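Local coordinates for protein Exo-beta-1,3-glucanase (Streptomyces sp. SirexAA-E, PDB 4PEY) that hydrolyses laminarin and laminarioligosaccharides as a secreted family 55 exo-beta-1,3-glucanase, yielding glucose and laminaribiose, at residues Y461-P464 with A468-N471. The protein carries 1 engineered substitution. Residues are numbered along the deposited sequence; the frame is centred on the assembly and turned at random.
With BGC (beta-D-glucopyranose), chain B; BGC (beta-D-glucopyranose), chain C.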
ATOM      1  N   TYR A 461     -16.078  -9.890  -7.100  1.00 12.95           N
ATOM      2  CA  TYR A 461     -17.414  -9.490  -7.556  1.00 11.64           C
ATOM      3  C   TYR A 461     -18.019 -10.511  -8.516  1.00 15.13           C
ATOM      4  O   TYR A 461     -19.245 -10.545  -8.714  1.00 15.36           O
ATOM      5  CB  TYR A 461     -17.390  -8.137  -8.273  1.00 13.40           C
ATOM      6  CG  TYR A 461     -16.862  -6.967  -7.485  1.00 16.21           C
ATOM      7  CD1 TYR A 461     -16.726  -7.023  -6.100  1.00 17.30           C
ATOM      8  CD2 TYR A 461     -16.507  -5.790  -8.134  1.00 17.91           C
ATOM      9  CE1 TYR A 461     -16.242  -5.930  -5.384  1.00 18.40           C
ATOM     10  CE2 TYR A 461     -16.027  -4.700  -7.433  1.00 17.96           C
ATOM     11  CZ  TYR A 461     -15.896  -4.775  -6.062  1.00 19.13           C
ATOM     12  OH  TYR A 461     -15.418  -3.690  -5.370  1.00 20.40           O
ATOM     13  N   ASP A 462     -17.158 -11.315  -9.133  1.00 15.20           N
ATOM     14  CA  ASP A 462     -17.553 -12.047 -10.331  1.00 14.46           C
ATOM     15  C   ASP A 462     -17.714 -13.554 -10.128  1.00 14.78           C
ATOM     16  O   ASP A 462     -17.760 -14.317 -11.097  1.00 15.55           O
ATOM     17  CB  ASP A 462     -16.565 -11.753 -11.479  1.00 15.78           C
ATOM     18  CG  ASP A 462     -15.097 -11.940 -11.095  1.00 16.77           C
ATOM     19  OD1 ASP A 462     -14.779 -12.202  -9.916  1.00 15.60           O
ATOM     20  OD2 ASP A 462     -14.248 -11.791 -11.999  1.00 18.51           O
ATOM     21  N   ALA A 463     -17.845 -13.975  -8.876  1.00 14.58           N
ATOM     22  CA  ALA A 463     -18.209 -15.358  -8.588  1.00 14.66           C
ATOM     23  C   ALA A 463     -19.527 -15.663  -9.295  1.00 16.03           C
ATOM     24  O   ALA A 463     -20.508 -14.947  -9.107  1.00 15.85           O
ATOM     25  CB  ALA A 463     -18.333 -15.581  -7.089  1.00 15.67           C
ATOM     26  N   PRO A 464     -19.553 -16.714 -10.127  1.00 16.52           N
ATOM     27  CA  PRO A 464     -20.756 -16.930 -10.944  1.00 17.70           C
ATOM     28  C   PRO A 464     -21.940 -17.499 -10.165  1.00 17.98           C
ATOM     29  O   PRO A 464     -23.096 -17.267 -10.540  1.00 17.15           O
ATOM     30  CB  PRO A 464     -20.280 -17.921 -12.016  1.00 19.59           C
ATOM     31  CG  PRO A 464     -19.099 -18.601 -11.430  1.00 20.34           C
ATOM     32  CD  PRO A 464     -18.430 -17.575 -10.542  1.00 17.91           C
ATOM     33  N   ALA A 468     -19.282 -21.952  -6.821  1.00 17.40           N
ATOM     34  CA  ALA A 468     -17.962 -21.510  -7.266  1.00 17.28           C
ATOM     35  C   ALA A 468     -17.068 -21.091  -6.107  1.00 18.30           C
ATOM     36  O   ALA A 468     -15.848 -21.058  -6.248  1.00 19.21           O
ATOM     37  CB  ALA A 468     -18.100 -20.365  -8.260  1.00 19.17           C
ATOM     38  N   ILE A 469     -17.670 -20.757  -4.967  1.00 17.20           N
ATOM     39  CA  ILE A 469     -16.875 -20.353  -3.812  1.00 17.98           C
ATOM     40  C   ILE A 469     -17.124 -21.262  -2.606  1.00 16.95           C
ATOM     41  O   ILE A 469     -16.828 -20.896  -1.474  1.00 16.95           O
ATOM     42  CB  ILE A 469     -17.136 -18.871  -3.421  1.00 17.48           C
ATOM     43  CG1 ILE A 469     -18.617 -18.616  -3.098  1.00 17.16           C
ATOM     44  CG2 ILE A 469     -16.623 -17.940  -4.522  1.00 17.29           C
ATOM     45  CD1 ILE A 469     -18.900 -17.205  -2.587  1.00 17.52           C
ATOM     46  N   GLN A 470     -17.656 -22.456  -2.847  1.00 17.10           N
ATOM     47  CA  GLN A 470     -17.863 -23.395  -1.747  1.00 17.99           C
ATOM     48  C   GLN A 470     -16.509 -23.825  -1.179  1.00 18.92           C
ATOM     49  O   GLN A 470     -15.584 -24.153  -1.922  1.00 21.03           O
ATOM     50  CB  GLN A 470     -18.673 -24.610  -2.197  1.00 19.45           C
ATOM     51  CG  GLN A 470     -19.124 -25.510  -1.044  1.00 20.35           C
ATOM     52  CD  GLN A 470     -20.220 -24.883  -0.178  1.00 23.12           C
ATOM     53  OE1 GLN A 470     -21.023 -24.069  -0.648  1.00 24.52           O
ATOM     54  NE2 GLN A 470     -20.261 -25.274   1.091  1.00 22.96           N
ATOM     55  N   ASN A 471     -16.414 -23.804   0.146  1.00 18.34           N
ATOM     56  CA  ASN A 471     -15.171 -24.018   0.872  1.00 19.39           C
ATOM     57  C   ASN A 471     -15.388 -25.110   1.915  1.00 19.34           C
ATOM     58  O   ASN A 471     -15.553 -24.824   3.096  1.00 19.08           O
ATOM     59  CB  ASN A 471     -14.733 -22.697   1.517  1.00 17.99           C
ATOM     60  CG  ASN A 471     -13.521 -22.838   2.429  1.00 19.00           C
ATOM     61  OD1 ASN A 471     -12.743 -23.788   2.327  1.00 21.04           O
ATOM     62  ND2 ASN A 471     -13.360 -21.873   3.333  1.00 19.64           N
TER
HETATM   63  C2  BGC B   2     -16.760   0.677  -3.429  1.00 14.67           C
HETATM   64  C3  BGC B   2     -16.219   0.068  -4.716  1.00 15.44           C
HETATM   65  C4  BGC B   2     -17.265  -0.851  -5.329  1.00 17.08           C
HETATM   66  C5  BGC B   2     -18.567  -0.088  -5.505  1.00 17.39           C
HETATM   67  C6  BGC B   2     -19.630  -0.992  -6.116  1.00 22.19           C
HETATM   68  C1  BGC B   2     -18.139   1.293  -3.629  1.00 14.53           C
HETATM   69  O2  BGC B   2     -15.875   1.694  -3.010  1.00 15.22           O
HETATM   70  O3  BGC B   2     -15.044  -0.668  -4.310  0.51 17.62           O
HETATM   71  O4  BGC B   2     -16.780  -1.347  -6.562  1.00 19.33           O
HETATM   72  O5  BGC B   2     -19.013   0.360  -4.237  1.00 16.42           O
HETATM   73  O6  BGC B   2     -20.811  -0.244  -6.329  1.00 23.81           O
HETATM   74  C2  BGC C   3     -12.844  -1.469  -4.760  0.51 14.11           C
HETATM   75  C3  BGC C   3     -11.710  -1.461  -5.780  0.51 15.30           C
HETATM   76  C4  BGC C   3     -12.284  -1.377  -7.185  0.51 16.26           C
HETATM   77  C5  BGC C   3     -13.176  -0.152  -7.299  0.51 17.33           C
HETATM   78  C6  BGC C   3     -13.739  -0.017  -8.706  0.51 20.52           C
HETATM   79  C1  BGC C   3     -13.872  -0.368  -5.033  0.51 15.90           C
HETATM   80  O2  BGC C   3     -12.300  -1.329  -3.455  0.51 14.78           O
HETATM   81  O3  BGC C   3     -10.952  -2.646  -5.661  0.51 15.27           O
HETATM   82  O4  BGC C   3     -11.252  -1.330  -8.142  0.51 15.41           O
HETATM   83  O5  BGC C   3     -14.247  -0.309  -6.397  0.51 18.46           O
HETATM   84  O6  BGC C   3     -14.688  -1.036  -8.929  0.51 26.24           O
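Ala463 and Ala468 face each other where the chain doubles back within one loop, their CA atoms 6.3 Å apart, the closest CA pair across the two segments. No hydrogen bond joins 461-464 to 468-471; the contact is made by small apolar groups. The CB of Ala468 sits over one side of the Pro464 ring, 3.6 Å from Pro464 CD and 3.8 Å from CG. Next to it, the CB of Ala463 meets the CG2 methyl of Ile469 at 3.9 Å. That branch is placed by the isoleucine side-chain torsion: CG1 lies between the backbone N and the carbonyl carbon (chi1 58°), which turns CG2 anti to the carbonyl carbon. Trp412 packs against Pro464, and Asn503 ND2 is hydrogen-bonded to Pro464 O.

Away from this patch, the start of 461-464 reaches into the substrate site. With CG anti to the carbonyl carbon and beside the backbone N (chi1 -58°), the Tyr461 ring extends from the loop to two linked glucoses. Its OH comes 3.0 Å from O4 of the chain B glucose and 3.2 Å from O3 of the same sugar, the glycosidic oxygen joined to C1 of the chain C glucose. O6 of the chain C sugar lies at the ring edge, near its plane, while the chain B O4 approaches obliquely. His437 and Tyr499 pack edge-to-face with the ring, which probably limits its rotation. Replacing Tyr461 by an alanine removes the ring and its hydroxyl, which would probably open a gap beside the sugars and leave His437 and Tyr499 without this edge-to-face neighbour. Asp462 turns instead to Arg403, another substrate-binding residue, in a salt bridge through OD2.

The loop follows strand 450-458, a parallel strand of the C-terminal beta-helix that ends in the engineered Ala458 at the inferred proton-donor position, and leads into strand 470-471, which pairs antiparallel with 474-475. The fold-back thus links the sugar-binding end of the loop to this small hairpin.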